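Local coordinates for hypothetical protein (PDB 2OOJ), which is of unknown function but belongs to the DUF3224 family, whose members are placed with the allene oxide cyclase-like barrel proteins, at residues T5-K10 against K73-Q78; V13-E18 against G49-A54; M33-T38 against Y64-Q69; Q69-G72 against R77-S80; L96-V101 against M116-E121. All blocks are in the same frame, centred on the assembly; numbering follows the deposited sequence. Where two conformers were deposited one is given.

The chain forms a curled antiparallel sheet, and each contact joins parts of it. From the N terminus, contact 1 opens on strand 5-18 and closes a long loop at the turn from Leu74 to Arg77. Contacts 2 and 3 both lie within that loop. They cross: 33-38 falls between 13-18 and 49-54, and 64-69 comes after both. They touch through backbone and side chains. Each of them reaches over one intervening strand. Contact 4 starts on Gln69, where contact 3 ends, and closes a short hairpin that shares Arg77 and Gln78 with contact 1. Contact 5 follows in series and brings strand 93-107 to strand 112-121. Contacts 2 to 5 also touch the second subunit.

Contact 1: T5-K10 against K73-Q78; sequences TKVTGK and KLCGRQ
A tight hairpin turn, type I' from Leu74 to Arg77, presents Leu74 and Cys75 to Val7 on strand 5-18. The strands involved are not sheet neighbours here: the nearest CA atoms, those of Val7 and Cys75, are 8.8 Å apart. Side chains therefore make the whole contact. The two methyl groups of Val7 divide the work. CG1 lies anti to the carbonyl carbon (chi1 -65°) and meets Cys75 SG at 4.2 Å. CG2 turns to Leu74, whose CD1 is 4.3 Å from Val7 CG2. The turn itself is held by two backbone bonds between its end residues. Leu74 N donates to Arg77 O at 2.9 Å, and Arg77 N returns the bond to Leu74 O at 3.1 Å. Gly76 sits in the turn with a positive phi of 86°, a backbone shape that suits glycine. Around the contact, Glu42 touches both Val7 and Cys75, and Leu109 touches Leu74. No hydrogen bond joins the two segments. The thiol acts here as an apolar group beside a methyl. Val7 and Leu74 are buried while Cys75 is exposed, so the contact is a light van der Waals touch at the edge of the core.

Contact 2: V13-E18 against G49-A54; sequences VKLTPE and GEMLSA
Glu50 OE1 is approached by two groups: Glu18 OE1 lies 2.5 Å from it, and Arg32 NH1 forms a salt bridge to it. The same Arg32 NH1 also forms a salt bridge to Glu18 OE1. Arg32 belongs to strand 29-39, which runs between strands 5-18 and 43-55 in the curled sheet. The contact thus spans two strands that are not direct neighbours, and the closest CA atoms, of Leu15 and Glu50, are 8.7 Å apart. Both glutamates place CG anti to their carbonyl carbon (chi1 -57° for Glu18, -61° for Glu50) and then run on extended. Their chains cross at about a right angle, and the carboxylate planes are turned 74° against each other. Glu50 OE2 accepts a hydrogen bond from Tyr21 N of the second subunit, so Glu50 also takes part in the dimer contact. An acetate ion, probably from the crystallisation liquor, lies about 3 Å from the Glu50 side chain.

The apolar half joins Leu15 to Met51, a selenomethionine. Its methyl CE comes to the fork of the leucine, 3.4 Å from Leu15 CD2 and 3.9 Å from Leu15 CD1. The first of these is tighter than usual for two carbons, so the exact places of Met51 CE and Leu15 CD2 are doubtful. Leu35 of the middle strand touches both side chains.

Two acid groups this close would normally repel. The shared Arg32 probably offsets their charge and lets them lie close.

Contact 3: M33-T38 against Y64-Q69; sequences MALDKT and YVAIEQ
Strands 29-39 and 62-71 are each antiparallel to strand 43-55, which lies between them, and their nearest CA atoms, of Leu35 and Glu68, are 7.6 Å apart. Leu35, Lys37, Ala66 and Glu68 turn toward each other on one face of this barrel-like, curled antiparallel sheet. All four are buried. Lys37 reaches out on an extended chain, and NZ donates to Glu68 OE2 at 2.7 Å. This is a salt bridge. The amine comes to the syn side of the carboxylate, 17° out of its plane. Glu68 meets it with CG between its backbone N and carbonyl carbon (chi1 62°), and the two chains cross at about a right angle. The lysine methylenes also pass close to the acid, with CD 3.5 Å from Glu68 OE1.

Other groups hold the carboxylate from outside the segments. Ser47 OG is hydrogen-bonded to Glu68 OE1, and His85 NE2 to Glu68 OE2. Both acid oxygens are therefore satisfied, and the rotation of the carboxylate is probably fixed. His85 ND1 is in turn hydrogen-bonded to Tyr64 OH, which links the Tyr64 hydroxyl to the same network. Beside this polar cluster is a small apolar touch: Leu35 CD1 rests on Ala66 CB at 4.0 Å.

Contact 4: Q69-G72 against R77-S80; sequences QVVG and RQGS
Gln69 holds CG anti to its own nitrogen (chi1 177°) and then bends at chi2 (70°), which swings its amide back toward Ser80, NE2 lying 3.6 Å from Ser80 CB. This is the antiparallel hairpin pairing of strands 62-71 and 77-90, near the corner at Gly72. Val71 and Ser80 form a non-hydrogen-bonded pair. Gly72 and Gly79 form the hydrogen-bonded pair beside it. Gly72 N donates to Gly79 O at 3.0 Å, and Gly79 N donates to Gly72 O at 2.8 Å; both bonds are nearly straight.

Both ends of the Gln69 amide have partners. NE2 donates to Val70 O at 3.2 Å, coming from above the carbonyl plane, while OE1 accepts a bond from Val25 N of the second subunit. Val25 of that subunit also packs on Val71 and Ser80, so this part of the hairpin lies at the dimer contact. On the same face as Val71, Gln78 brings its amide carbon CD to 3.4 Å from Gly72 O, without a hydrogen bond. Val71 CG2 touches Ser80 CB at 4.1 Å. One water links the strands through side chains: it accepts from Gln69 NE2 at 3.1 Å and from Ser80 OG at 2.7 Å.

Contact 5: L96-V101 against M116-E121; sequences LHLEVV and MAISIE
Leu98 and Met116 form the tight, buried part of this contact, while Leu96 and Ile118 make its looser, partly exposed part. The strands 93-107 and 112-121 meet at a steep angle: the short segments run at 132° to each other. Near Leu98 they come close enough for a backbone bond. Met116 N donates to Leu98 O at 2.9 Å, and the donor is tilted 33° from the carbonyl plane. A further backbone bond, between Val100 and Gly114, lies next along the strands. Together these bonds join strand 112-121 to strand 93-107, consistent with closure of a barrel.

The Leu98 and Met116 side chains lie side by side and point the same way. Leu98 CG, anti to the backbone N (chi1 176°), sends CD2 alongside Met116. Leu98 CD2 is the centre of the packing. It meets CB of Met116, a selenomethionine, at 3.7 Å, its SE at 4.0 Å, and Ile118 CG1 at 3.9 Å. Phe129 of strand 124-133 touches Met116, and His85 touches Leu98.

Toward the open side, Leu96 CD2 reaches the same Ile118 CG1 at 3.9 Å, so this one methylene links both leucines. Beyond Ile118 the strands part. His97 and Glu99 turn away from Met116 to the other side of strand 93-107. There Glu99 OE2 forms a salt bridge with Arg95 of the second subunit.

The strand thus has two chemical faces. Leu96 and Leu98 make apolar contacts with strand 112-121, while His97 and Glu99, on the other face, meet charged and aromatic groups of the second subunit.

Contact 1: T5-K10 against K73-Q78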
# COMPACT_ATOMS: atom_id res chain seq x y z
N THR B 5 -12.08 21.20 -4.29
CA THR B 5 -13.48 20.83 -4.29
C THR B 5 -13.59 19.54 -3.47
O THR B 5 -12.78 18.62 -3.65
CB THR B 5 -13.99 20.60 -5.72
OG1 THR B 5 -13.90 21.82 -6.47
CG2 THR B 5 -15.44 20.12 -5.73
N LYS B 6 -14.56 19.48 -2.57
CA LYS B 6 -14.79 18.28 -1.76
C LYS B 6 -16.20 17.79 -2.00
O LYS B 6 -17.16 18.54 -1.77
CB LYS B 6 -14.59 18.57 -0.27
CG LYS B 6 -14.90 17.35 0.63
CD LYS B 6 -14.23 17.49 2.00
CE LYS B 6 -14.99 16.76 3.08
NZ LYS B 6 -16.02 17.63 3.73
N VAL B 7 -16.30 16.57 -2.51
CA VAL B 7 -17.56 15.93 -2.82
C VAL B 7 -17.68 14.69 -1.96
O VAL B 7 -16.69 14.06 -1.64
CB VAL B 7 -17.68 15.52 -4.31
CG1 VAL B 7 -17.69 16.77 -5.23
CG2 VAL B 7 -16.58 14.56 -4.74
N THR B 8 -18.91 14.38 -1.59
CA THR B 8 -19.24 13.25 -0.70
C THR B 8 -20.33 12.39 -1.34
O THR B 8 -21.23 12.89 -2.04
CB THR B 8 -19.73 13.71 0.68
OG1 THR B 8 -18.72 14.54 1.28
CG2 THR B 8 -19.96 12.48 1.64
N GLY B 9 -20.27 11.10 -1.07
CA GLY B 9 -21.21 10.17 -1.70
C GLY B 9 -21.02 8.75 -1.20
O GLY B 9 -20.08 8.49 -0.47
N LYS B 10 -21.92 7.86 -1.61
CA LYS B 10 -21.91 6.47 -1.17
C LYS B 10 -20.97 5.65 -2.05
O LYS B 10 -20.73 5.98 -3.19
CB LYS B 10 -23.32 5.89 -1.28
CG LYS B 10 -24.32 6.67 -0.45
CD LYS B 10 -25.70 6.01 -0.40
CE LYS B 10 -26.52 6.70 0.71
NZ LYS B 10 -27.92 6.16 0.85
N LYS B 73 -17.34 9.02 -13.94
CA LYS B 73 -17.55 10.44 -14.09
C LYS B 73 -17.33 11.11 -12.74
O LYS B 73 -17.75 10.61 -11.71
CB LYS B 73 -18.98 10.71 -14.58
CG LYS B 73 -19.16 10.48 -16.06
CD LYS B 73 -20.53 10.99 -16.51
CE LYS B 73 -20.80 10.55 -17.93
NZ LYS B 73 -22.16 10.97 -18.38
N LEU B 74 -16.63 12.24 -12.78
CA LEU B 74 -16.44 13.07 -11.61
C LEU B 74 -16.99 14.44 -11.93
O LEU B 74 -16.46 15.15 -12.79
CB LEU B 74 -14.95 13.15 -11.26
CG LEU B 74 -14.56 13.98 -10.03
CD1 LEU B 74 -15.25 13.46 -8.73
CD2 LEU B 74 -13.02 13.95 -9.97
N CYS B 75 -18.02 14.85 -11.20
CA CYS B 75 -18.76 16.08 -11.51
C CYS B 75 -19.11 16.16 -12.98
O CYS B 75 -18.90 17.20 -13.64
CB CYS B 75 -17.96 17.30 -11.10
SG CYS B 75 -17.68 17.40 -9.37
N GLY B 76 -19.61 15.06 -13.50
CA GLY B 76 -20.10 15.01 -14.86
C GLY B 76 -19.07 14.71 -15.92
O GLY B 76 -19.44 14.41 -17.06
N ARG B 77 -17.78 14.75 -15.58
CA ARG B 77 -16.75 14.58 -16.58
C ARG B 77 -16.21 13.17 -16.57
O ARG B 77 -15.83 12.67 -15.53
CB ARG B 77 -15.61 15.54 -16.32
CG ARG B 77 -16.00 16.98 -16.51
CD ARG B 77 -14.90 17.87 -16.01
NE ARG B 77 -13.76 17.93 -16.91
CZ ARG B 77 -12.54 18.33 -16.56
NH1 ARG B 77 -12.27 18.69 -15.31
NH2 ARG B 77 -11.57 18.35 -17.48
N GLN B 78 -16.14 12.56 -17.75
CA GLN B 78 -15.82 11.15 -17.90
C GLN B 78 -14.31 10.94 -17.96
O GLN B 78 -13.59 11.60 -18.72
CB GLN B 78 -16.46 10.61 -19.18
CG GLN B 78 -16.06 9.17 -19.57
CD GLN B 78 -16.65 8.12 -18.64
OE1 GLN B 78 -17.78 8.26 -18.17
NE2 GLN B 78 -15.89 7.04 -18.39

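Contact 2: V13-E18 against G49-A54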
# COMPACT_ATOMS: atom_id res chain seq x y z
N VAL B 13 -18.41 -1.90 -1.82
CA VAL B 13 -17.25 -2.67 -2.23
C VAL B 13 -17.52 -4.15 -2.04
O VAL B 13 -18.19 -4.54 -1.09
CB VAL B 13 -15.98 -2.25 -1.46
CG1 VAL B 13 -16.19 -2.37 0.01
CG2 VAL B 13 -14.78 -3.08 -1.93
N LYS B 14 -17.03 -4.96 -2.99
CA LYS B 14 -16.99 -6.41 -2.88
C LYS B 14 -15.55 -6.88 -2.85
O LYS B 14 -14.79 -6.57 -3.77
CB LYS B 14 -17.67 -7.04 -4.08
CG LYS B 14 -17.80 -8.57 -4.01
CD LYS B 14 -18.07 -9.13 -5.41
CE LYS B 14 -18.32 -10.63 -5.40
NZ LYS B 14 -18.70 -11.14 -6.75
N LEU B 15 -15.21 -7.65 -1.82
CA LEU B 15 -13.86 -8.18 -1.63
C LEU B 15 -13.89 -9.66 -1.88
O LEU B 15 -14.64 -10.38 -1.21
CB LEU B 15 -13.39 -7.93 -0.20
CG LEU B 15 -13.29 -6.48 0.28
CD1 LEU B 15 -12.82 -6.49 1.72
CD2 LEU B 15 -12.34 -5.71 -0.55
N THR B 16 -13.15 -10.12 -2.89
CA THR B 16 -13.07 -11.53 -3.22
C THR B 16 -11.71 -12.09 -2.82
O THR B 16 -10.68 -11.64 -3.34
CB THR B 16 -13.24 -11.73 -4.69
OG1 THR B 16 -14.50 -11.15 -5.08
CG2 THR B 16 -13.18 -13.22 -5.03
N PRO B 17 -11.69 -13.08 -1.89
CA PRO B 17 -10.43 -13.60 -1.44
C PRO B 17 -9.64 -14.21 -2.56
O PRO B 17 -10.19 -14.86 -3.47
CB PRO B 17 -10.85 -14.65 -0.40
CG PRO B 17 -12.15 -14.20 0.08
CD PRO B 17 -12.80 -13.72 -1.16
N GLU B 18 -8.33 -13.99 -2.51
CA GLU B 18 -7.39 -14.61 -3.43
C GLU B 18 -6.25 -15.23 -2.60
O GLU B 18 -6.10 -14.96 -1.40
CB GLU B 18 -6.83 -13.58 -4.42
CG GLU B 18 -7.86 -12.86 -5.23
CD GLU B 18 -7.27 -11.68 -6.04
OE1 GLU B 18 -6.62 -10.78 -5.46
OE2 GLU B 18 -7.43 -11.67 -7.27
N GLY B 49 -9.44 -3.48 -8.46
CA GLY B 49 -8.03 -3.57 -8.08
C GLY B 49 -7.81 -4.69 -7.09
O GLY B 49 -8.61 -5.62 -7.04
N GLU B 50 -6.74 -4.59 -6.29
CA GLU B 50 -6.44 -5.55 -5.28
C GLU B 50 -5.97 -4.87 -4.03
O GLU B 50 -5.52 -3.73 -4.07
CB GLU B 50 -5.40 -6.56 -5.76
CG GLU B 50 -5.86 -7.34 -6.96
CD GLU B 50 -4.87 -8.43 -7.35
OE1 GLU B 50 -4.88 -9.47 -6.66
OE2 GLU B 50 -4.08 -8.21 -8.29
N MSE B 51 -6.11 -5.59 -2.92
CA MSE B 51 -5.64 -5.20 -1.62
C MSE B 51 -4.78 -6.32 -1.07
O MSE B 51 -4.98 -7.50 -1.40
CB MSE B 51 -6.85 -5.00 -0.72
CG MSE B 51 -6.53 -4.79 0.75
SE MSE B 51 -8.20 -4.79 1.85
CE MSE B 51 -9.18 -5.66 0.74
N LEU B 52 -3.82 -5.95 -0.24
CA LEU B 52 -2.97 -6.85 0.52
C LEU B 52 -3.19 -6.43 1.96
O LEU B 52 -3.32 -5.24 2.22
CB LEU B 52 -1.51 -6.68 0.12
CG LEU B 52 -1.21 -6.85 -1.36
CD1 LEU B 52 0.25 -6.47 -1.64
CD2 LEU B 52 -1.54 -8.29 -1.82
N SER B 53 -3.31 -7.38 2.87
CA SER B 53 -3.56 -7.08 4.27
C SER B 53 -2.68 -7.92 5.18
O SER B 53 -2.25 -9.01 4.84
CB SER B 53 -5.02 -7.36 4.60
OG SER B 53 -5.31 -8.69 4.33
N ALA B 54 -2.40 -7.38 6.35
CA ALA B 54 -1.80 -8.13 7.43
C ALA B 54 -2.60 -7.85 8.70
O ALA B 54 -2.58 -6.73 9.21
CB ALA B 54 -0.34 -7.69 7.61

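Contact 3: M33-T38 against Y64-Q69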
# COMPACT_ATOMS: atom_id res chain seq x y z
N MSE B 33 -6.81 -9.77 -1.80
CA MSE B 33 -8.18 -9.76 -2.25
C MSE B 33 -8.35 -8.97 -3.51
O MSE B 33 -7.57 -8.07 -3.83
CB MSE B 33 -9.07 -9.23 -1.15
CG MSE B 33 -9.10 -10.19 0.01
SE MSE B 33 -10.82 -10.29 0.76
CE MSE B 33 -10.64 -8.90 1.94
N ALA B 34 -9.34 -9.38 -4.28
CA ALA B 34 -9.74 -8.63 -5.45
C ALA B 34 -10.77 -7.66 -4.98
O ALA B 34 -11.63 -7.98 -4.16
CB ALA B 34 -10.33 -9.55 -6.52
N LEU B 35 -10.71 -6.45 -5.54
CA LEU B 35 -11.62 -5.39 -5.14
C LEU B 35 -12.48 -5.02 -6.32
O LEU B 35 -11.95 -4.75 -7.40
CB LEU B 35 -10.84 -4.13 -4.75
CG LEU B 35 -9.88 -4.07 -3.58
CD1 LEU B 35 -9.44 -2.60 -3.44
CD2 LEU B 35 -10.54 -4.59 -2.32
N ASP B 36 -13.79 -4.94 -6.11
CA ASP B 36 -14.74 -4.41 -7.09
C ASP B 36 -15.61 -3.39 -6.36
O ASP B 36 -16.28 -3.73 -5.41
CB ASP B 36 -15.62 -5.52 -7.71
CG ASP B 36 -14.85 -6.42 -8.67
OD1 ASP B 36 -14.60 -6.02 -9.82
OD2 ASP B 36 -14.43 -7.52 -8.27
N LYS B 37 -15.55 -2.13 -6.78
CA LYS B 37 -16.29 -1.06 -6.12
C LYS B 37 -17.17 -0.29 -7.09
O LYS B 37 -16.90 -0.25 -8.29
CB LYS B 37 -15.37 -0.02 -5.49
CG LYS B 37 -14.45 -0.46 -4.43
CD LYS B 37 -13.93 0.82 -3.69
CE LYS B 37 -12.73 0.51 -2.85
NZ LYS B 37 -12.06 1.76 -2.37
N THR B 38 -18.23 0.27 -6.52
CA THR B 38 -19.10 1.21 -7.21
C THR B 38 -19.23 2.46 -6.36
O THR B 38 -19.55 2.38 -5.20
CB THR B 38 -20.50 0.64 -7.47
OG1 THR B 38 -20.39 -0.60 -8.17
CG2 THR B 38 -21.35 1.65 -8.30
N TYR B 64 -3.21 -2.47 5.77
CA TYR B 64 -3.54 -2.89 4.43
C TYR B 64 -3.03 -1.83 3.42
O TYR B 64 -2.77 -0.68 3.78
CB TYR B 64 -5.04 -3.10 4.31
CG TYR B 64 -5.85 -1.88 3.96
CD1 TYR B 64 -6.33 -1.01 4.92
CD2 TYR B 64 -6.16 -1.62 2.64
CE1 TYR B 64 -7.09 0.13 4.55
CE2 TYR B 64 -6.89 -0.53 2.26
CZ TYR B 64 -7.36 0.34 3.21
OH TYR B 64 -8.12 1.44 2.76
N VAL B 65 -2.88 -2.28 2.20
CA VAL B 65 -2.55 -1.44 1.02
C VAL B 65 -3.44 -1.93 -0.12
O VAL B 65 -3.96 -3.05 -0.05
CB VAL B 65 -1.07 -1.51 0.66
CG1 VAL B 65 -0.20 -1.08 1.80
CG2 VAL B 65 -0.61 -2.89 0.15
N ALA B 66 -3.64 -1.09 -1.13
CA ALA B 66 -4.47 -1.43 -2.28
C ALA B 66 -4.14 -0.45 -3.39
O ALA B 66 -3.71 0.65 -3.10
CB ALA B 66 -5.94 -1.33 -1.91
N ILE B 67 -4.37 -0.87 -4.64
CA ILE B 67 -4.36 -0.03 -5.83
C ILE B 67 -5.58 -0.42 -6.63
O ILE B 67 -5.84 -1.61 -6.85
CB ILE B 67 -3.08 -0.26 -6.68
CG1 ILE B 67 -1.89 0.35 -5.91
CG2 ILE B 67 -3.16 0.36 -8.07
CD1 ILE B 67 -0.57 0.28 -6.65
N GLU B 68 -6.34 0.58 -7.04
CA GLU B 68 -7.52 0.37 -7.83
C GLU B 68 -7.56 1.35 -8.98
O GLU B 68 -7.19 2.49 -8.83
CB GLU B 68 -8.80 0.48 -6.98
CG GLU B 68 -9.02 1.79 -6.35
CD GLU B 68 -10.26 1.85 -5.43
OE1 GLU B 68 -11.38 1.59 -5.90
OE2 GLU B 68 -10.12 2.23 -4.25
N GLN B 69 -8.05 0.87 -10.11
CA GLN B 69 -8.34 1.68 -11.29
C GLN B 69 -9.84 2.03 -11.29
O GLN B 69 -10.72 1.13 -11.32
CB GLN B 69 -7.99 0.86 -12.53
CG GLN B 69 -8.29 1.52 -13.88
CD GLN B 69 -7.43 2.66 -14.21
OE1 GLN B 69 -6.29 2.48 -14.67
NE2 GLN B 69 -7.96 3.88 -14.04

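Contact 4: Q69-G72 against R77-S80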
# COMPACT_ATOMS: atom_id res chain seq x y z
N GLN B 69 -8.05 0.87 -10.11
CA GLN B 69 -8.34 1.68 -11.29
C GLN B 69 -9.84 2.03 -11.29
O GLN B 69 -10.72 1.13 -11.32
CB GLN B 69 -7.99 0.86 -12.53
CG GLN B 69 -8.29 1.52 -13.88
CD GLN B 69 -7.43 2.66 -14.21
OE1 GLN B 69 -6.29 2.48 -14.67
NE2 GLN B 69 -7.96 3.88 -14.04
N VAL B 70 -10.09 3.33 -11.25
CA VAL B 70 -11.43 3.91 -11.30
C VAL B 70 -11.75 4.41 -12.70
O VAL B 70 -10.91 5.05 -13.39
CB VAL B 70 -11.55 5.07 -10.29
CG1 VAL B 70 -13.00 5.59 -10.22
CG2 VAL B 70 -11.04 4.60 -8.88
N VAL B 71 -12.99 4.13 -13.11
CA VAL B 71 -13.50 4.58 -14.41
C VAL B 71 -14.92 5.08 -14.23
O VAL B 71 -15.77 4.38 -13.68
CB VAL B 71 -13.47 3.43 -15.46
CG1 VAL B 71 -13.88 3.95 -16.81
CG2 VAL B 71 -12.11 2.81 -15.51
N GLY B 72 -15.17 6.28 -14.69
CA GLY B 72 -16.48 6.88 -14.52
C GLY B 72 -16.47 8.36 -14.70
O GLY B 72 -15.69 8.92 -15.47
N ARG B 77 -17.78 14.75 -15.58
CA ARG B 77 -16.75 14.58 -16.58
C ARG B 77 -16.21 13.17 -16.57
O ARG B 77 -15.83 12.67 -15.53
CB ARG B 77 -15.61 15.54 -16.32
CG ARG B 77 -16.00 16.98 -16.51
CD ARG B 77 -14.90 17.87 -16.01
NE ARG B 77 -13.76 17.93 -16.91
CZ ARG B 77 -12.54 18.33 -16.56
NH1 ARG B 77 -12.27 18.69 -15.31
NH2 ARG B 77 -11.57 18.35 -17.48
N GLN B 78 -16.14 12.56 -17.75
CA GLN B 78 -15.82 11.15 -17.90
C GLN B 78 -14.31 10.94 -17.96
O GLN B 78 -13.59 11.60 -18.72
CB GLN B 78 -16.46 10.61 -19.18
CG GLN B 78 -16.06 9.17 -19.57
CD GLN B 78 -16.65 8.12 -18.64
OE1 GLN B 78 -17.78 8.26 -18.17
NE2 GLN B 78 -15.89 7.04 -18.39
N GLY B 79 -13.80 10.01 -17.17
CA GLY B 79 -12.39 9.68 -17.28
C GLY B 79 -12.04 8.47 -16.46
O GLY B 79 -12.91 7.63 -16.15
N SER B 80 -10.78 8.40 -16.09
CA SER B 80 -10.31 7.38 -15.20
C SER B 80 -9.18 7.97 -14.32
O SER B 80 -8.57 8.96 -14.67
CB SER B 80 -9.80 6.20 -16.03
OG SER B 80 -8.81 6.59 -16.98
O HOH W 1 -6.47 6.10 -15.68

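Contact 5: L96-V101 against M116-E121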
# COMPACT_ATOMS: atom_id res chain seq x y z
N LEU B 96 -5.65 6.24 7.53
CA LEU B 96 -5.66 5.89 6.11
C LEU B 96 -5.12 7.03 5.29
O LEU B 96 -5.57 8.15 5.45
CB LEU B 96 -7.07 5.60 5.63
CG LEU B 96 -7.18 5.23 4.14
CD1 LEU B 96 -6.40 3.97 3.81
CD2 LEU B 96 -8.64 5.09 3.71
N HIS B 97 -4.13 6.74 4.45
CA HIS B 97 -3.73 7.63 3.37
C HIS B 97 -4.26 7.06 2.04
O HIS B 97 -3.96 5.93 1.68
CB HIS B 97 -2.22 7.76 3.29
CG HIS B 97 -1.79 8.71 2.22
ND1 HIS B 97 -1.97 10.07 2.32
CD2 HIS B 97 -1.25 8.48 1.00
CE1 HIS B 97 -1.52 10.64 1.21
NE2 HIS B 97 -1.07 9.70 0.40
N LEU B 98 -5.03 7.85 1.32
CA LEU B 98 -5.65 7.41 0.08
C LEU B 98 -5.56 8.58 -0.88
O LEU B 98 -6.13 9.64 -0.61
CB LEU B 98 -7.06 7.07 0.35
CG LEU B 98 -8.00 6.64 -0.77
CD1 LEU B 98 -7.44 5.56 -1.63
CD2 LEU B 98 -9.35 6.18 -0.12
N GLU B 99 -4.79 8.40 -1.95
CA GLU B 99 -4.54 9.49 -2.90
C GLU B 99 -4.67 9.01 -4.33
O GLU B 99 -4.50 7.83 -4.63
CB GLU B 99 -3.18 10.13 -2.66
CG GLU B 99 -2.01 9.39 -3.16
CD GLU B 99 -0.72 10.18 -2.98
OE1 GLU B 99 -0.24 10.23 -1.84
OE2 GLU B 99 -0.18 10.72 -3.97
N VAL B 100 -4.96 9.96 -5.22
CA VAL B 100 -4.89 9.72 -6.66
C VAL B 100 -3.40 9.64 -7.03
O VAL B 100 -2.64 10.49 -6.64
CB VAL B 100 -5.56 10.86 -7.46
CG1 VAL B 100 -5.22 10.76 -8.90
CG2 VAL B 100 -7.09 10.83 -7.27
N VAL B 101 -3.00 8.62 -7.79
CA VAL B 101 -1.64 8.48 -8.21
C VAL B 101 -1.43 9.58 -9.25
O VAL B 101 -2.17 9.63 -10.24
CB VAL B 101 -1.32 7.11 -8.79
CG1 VAL B 101 0.13 7.02 -9.26
CG2 VAL B 101 -1.55 6.01 -7.70
N MSE B 116 -8.67 11.12 -0.60
CA MSE B 116 -10.01 10.68 -0.27
C MSE B 116 -10.02 10.16 1.13
O MSE B 116 -9.04 9.62 1.58
CB MSE B 116 -10.43 9.56 -1.24
CG MSE B 116 -11.84 9.04 -0.96
SE MSE B 116 -12.27 7.69 -2.32
CE MSE B 116 -12.61 8.77 -3.83
N ALA B 117 -11.12 10.40 1.84
CA ALA B 117 -11.32 9.87 3.18
C ALA B 117 -12.51 8.97 3.08
O ALA B 117 -13.35 9.16 2.23
CB ALA B 117 -11.57 10.98 4.15
N ILE B 118 -12.61 8.00 4.00
CA ILE B 118 -13.66 7.00 3.97
C ILE B 118 -14.37 7.01 5.33
O ILE B 118 -13.73 7.00 6.40
CB ILE B 118 -13.07 5.62 3.71
CG1 ILE B 118 -12.32 5.59 2.38
CG2 ILE B 118 -14.13 4.53 3.73
CD1 ILE B 118 -13.22 5.54 1.19
N SER B 119 -15.68 7.09 5.29
CA SER B 119 -16.49 7.10 6.48
C SER B 119 -17.61 6.08 6.30
O SER B 119 -17.74 5.41 5.26
CB SER B 119 -17.03 8.49 6.75
OG SER B 119 -17.96 8.93 5.76
N ILE B 120 -18.39 5.95 7.35
CA ILE B 120 -19.48 4.99 7.42
C ILE B 120 -20.59 5.60 8.28
O ILE B 120 -20.34 6.24 9.31
CB ILE B 120 -18.99 3.62 7.97
CG1 ILE B 120 -20.13 2.60 8.01
CG2 ILE B 120 -18.32 3.78 9.32
CD1 ILE B 120 -19.64 1.16 8.00
N GLU B 121 -21.82 5.44 7.82
CA GLU B 121 -22.98 5.93 8.53
C GLU B 121 -24.07 4.90 8.34
O GLU B 121 -24.31 4.46 7.22
CB GLU B 121 -23.39 7.28 7.97
CG GLU B 121 -24.40 8.01 8.79
CD GLU B 121 -25.02 9.21 8.06
OE1 GLU B 121 -24.45 9.68 7.04
OE2 GLU B 121 -26.08 9.68 8.52